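Local coordinates for glutathione uptake transporter (Shewanella oneidensis, PDB 4UVM), which probably carries peptides across the membrane together with protons, as a member of the proton-dependent oligopeptide transporter family of the major facilitator superfamily, at residues Ile393-Asp398 with Thr476-Thr481. Numbering follows the deposited sequence.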
loop_
_atom_site.group_PDB
_atom_site.type_symbol
_atom_site.label_atom_id
_atom_site.label_comp_id
_atom_site.label_asym_id
_atom_site.label_seq_id
_atom_site.Cartn_x
_atom_site.Cartn_y
_atom_site.Cartn_z
ATOM N N ILE A 393 17.599 -7.968 -17.151
ATOM C CA ILE A 393 16.822 -7.831 -18.378
ATOM C C ILE A 393 17.052 -6.464 -19.017
ATOM O O ILE A 393 17.251 -6.358 -20.227
ATOM C CB ILE A 393 15.316 -8.036 -18.112
ATOM C CG1 ILE A 393 15.010 -9.522 -17.914
ATOM C CG2 ILE A 393 14.483 -7.480 -19.253
ATOM C CD1 ILE A 393 13.537 -9.838 -17.756
ATOM N N GLN A 394 17.042 -5.423 -18.191
ATOM C CA GLN A 394 17.301 -4.068 -18.660
ATOM C C GLN A 394 18.714 -3.951 -19.222
ATOM O O GLN A 394 18.928 -3.317 -20.252
ATOM C CB GLN A 394 17.095 -3.061 -17.529
ATOM C CG GLN A 394 17.065 -1.618 -17.986
ATOM C CD GLN A 394 15.913 -1.333 -18.925
ATOM O OE1 GLN A 394 14.872 -1.985 -18.861
ATOM N NE2 GLN A 394 16.097 -0.360 -19.810
ATOM N N LEU A 395 19.672 -4.567 -18.535
ATOM C CA LEU A 395 21.049 -4.632 -19.013
ATOM C C LEU A 395 21.135 -5.427 -20.307
ATOM O O LEU A 395 21.746 -4.993 -21.285
ATOM C CB LEU A 395 21.960 -5.268 -17.960
ATOM C CG LEU A 395 22.296 -4.442 -16.723
ATOM C CD1 LEU A 395 23.393 -5.124 -15.919
ATOM C CD2 LEU A 395 22.713 -3.040 -17.126
ATOM N N MET A 396 20.517 -6.601 -20.292
ATOM C CA MET A 396 20.556 -7.511 -21.424
ATOM C C MET A 396 19.855 -6.924 -22.646
ATOM O O MET A 396 20.244 -7.196 -23.781
ATOM C CB MET A 396 19.925 -8.847 -21.034
ATOM C CG MET A 396 19.909 -9.871 -22.138
ATOM S SD MET A 396 19.335 -11.472 -21.552
ATOM C CE MET A 396 20.582 -11.837 -20.317
ATOM N N MET A 397 18.837 -6.100 -22.419
ATOM C CA MET A 397 18.100 -5.527 -23.540
ATOM C C MET A 397 18.545 -4.095 -23.844
ATOM O O MET A 397 17.964 -3.429 -24.698
ATOM C CB MET A 397 16.589 -5.587 -23.279
ATOM C CG MET A 397 16.000 -4.404 -22.533
ATOM S SD MET A 397 14.199 -4.523 -22.462
ATOM C CE MET A 397 13.765 -2.802 -22.243
ATOM N N ASP A 398 19.585 -3.626 -23.163
ATOM C CA ASP A 398 20.214 -2.368 -23.558
ATOM C C ASP A 398 20.902 -2.576 -24.905
ATOM O O ASP A 398 21.025 -1.651 -25.707
ATOM C CB ASP A 398 21.207 -1.877 -22.501
ATOM C CG ASP A 398 20.527 -1.131 -21.362
ATOM O OD1 ASP A 398 19.444 -0.552 -21.591
ATOM O OD2 ASP A 398 21.070 -1.125 -20.236
ATOM N N THR A 476 29.665 4.018 -13.241
ATOM C CA THR A 476 29.243 2.626 -13.405
ATOM C C THR A 476 29.151 2.242 -14.879
ATOM O O THR A 476 29.295 1.071 -15.233
ATOM C CB THR A 476 27.877 2.350 -12.740
ATOM O OG1 THR A 476 27.161 3.579 -12.577
ATOM C CG2 THR A 476 28.059 1.687 -11.379
ATOM N N GLY A 477 28.918 3.235 -15.731
ATOM C CA GLY A 477 28.723 2.984 -17.146
ATOM C C GLY A 477 27.462 2.174 -17.360
ATOM O O GLY A 477 27.405 1.297 -18.225
ATOM N N MET A 478 26.447 2.465 -16.553
ATOM C CA MET A 478 25.189 1.737 -16.614
ATOM C C MET A 478 24.049 2.683 -16.942
ATOM O O MET A 478 24.088 3.860 -16.577
ATOM C CB MET A 478 24.916 1.026 -15.287
ATOM C CG MET A 478 24.402 -0.389 -15.441
ATOM S SD MET A 478 23.792 -1.074 -13.888
ATOM C CE MET A 478 25.047 -0.500 -12.745
ATOM N N SER A 479 23.037 2.168 -17.632
ATOM C CA SER A 479 21.855 2.959 -17.937
ATOM C C SER A 479 21.116 3.295 -16.648
ATOM O O SER A 479 20.832 2.409 -15.838
ATOM C CB SER A 479 20.935 2.219 -18.914
ATOM O OG SER A 479 20.568 0.945 -18.420
ATOM N N VAL A 480 20.825 4.582 -16.466
ATOM C CA VAL A 480 20.149 5.088 -15.270
ATOM C C VAL A 480 18.916 4.259 -14.921
ATOM O O VAL A 480 18.655 3.972 -13.754
ATOM C CB VAL A 480 19.733 6.564 -15.449
ATOM C CG1 VAL A 480 19.017 7.080 -14.212
ATOM C CG2 VAL A 480 20.948 7.423 -15.765
ATOM N N THR A 481 18.174 3.871 -15.952
ATOM C CA THR A 481 17.011 3.007 -15.808
ATOM C C THR A 481 17.364 1.699 -15.098
ATOM O O THR A 481 16.673 1.284 -14.165
ATOM C CB THR A 481 16.389 2.706 -17.185
ATOM O OG1 THR A 481 15.802 3.903 -17.710
ATOM C CG2 THR A 481 15.325 1.629 -17.084
#
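Asp398 and Ser479 supply the single hydrogen bond that crosses between 393-398 and 476-481. Ser479 OG gives its proton to Asp398 OD2 over 2.8 Å, meeting that oxygen on its syn side but 22° out of the carboxylate plane. Ser479 OG sits between its own backbone N and carbonyl carbon (chi1 56°), and its C-beta bond, like that of Asp398, is directed at the opposing segment. The other carboxylate oxygen, OD1, lies farther from Ser479 OG, at 3.7 Å, and makes no bond to it.

Gln394 is the one buried residue here, and its amide rests against CG2 of the exposed Thr481, with CD and NE2 of Gln394 each 3.5 Å from that methyl; the two side chains cross at about a right angle. Chi1 (-168°) sets Gln394 CG anti to the backbone N, and the bend at chi2 brings CD to Thr481 CG2. Gln394 OE1 is hydrogen-bonded to Gln325 NE2 on helix 321-326. Ala482, one residue further along, also touches Gln394.

On the solvent side fewer atoms meet. Leu395, itself exposed, offers one methyl, CD2, to Met478 CG at 3.6 Å and to Met478 SD; the chains cross obliquely, and both reach Phe486 of helix 480-506.

The contact therefore joins the C-terminal end of helix 372-396 to the start of helix 480-506, where Ser479 is the N-cap residue; its centre lies about 28 Å from the centre of the chain. Only 223 Å² is buried in all, consistent with a modest helix-end junction: one polar link on the solvent-exposed side, with an amide beside it held from a third helix. Dipole effects of the two helix ends on the carboxylate probably offset one another, leaving the Ser479 hydroxyl as the likely stabiliser of its charge.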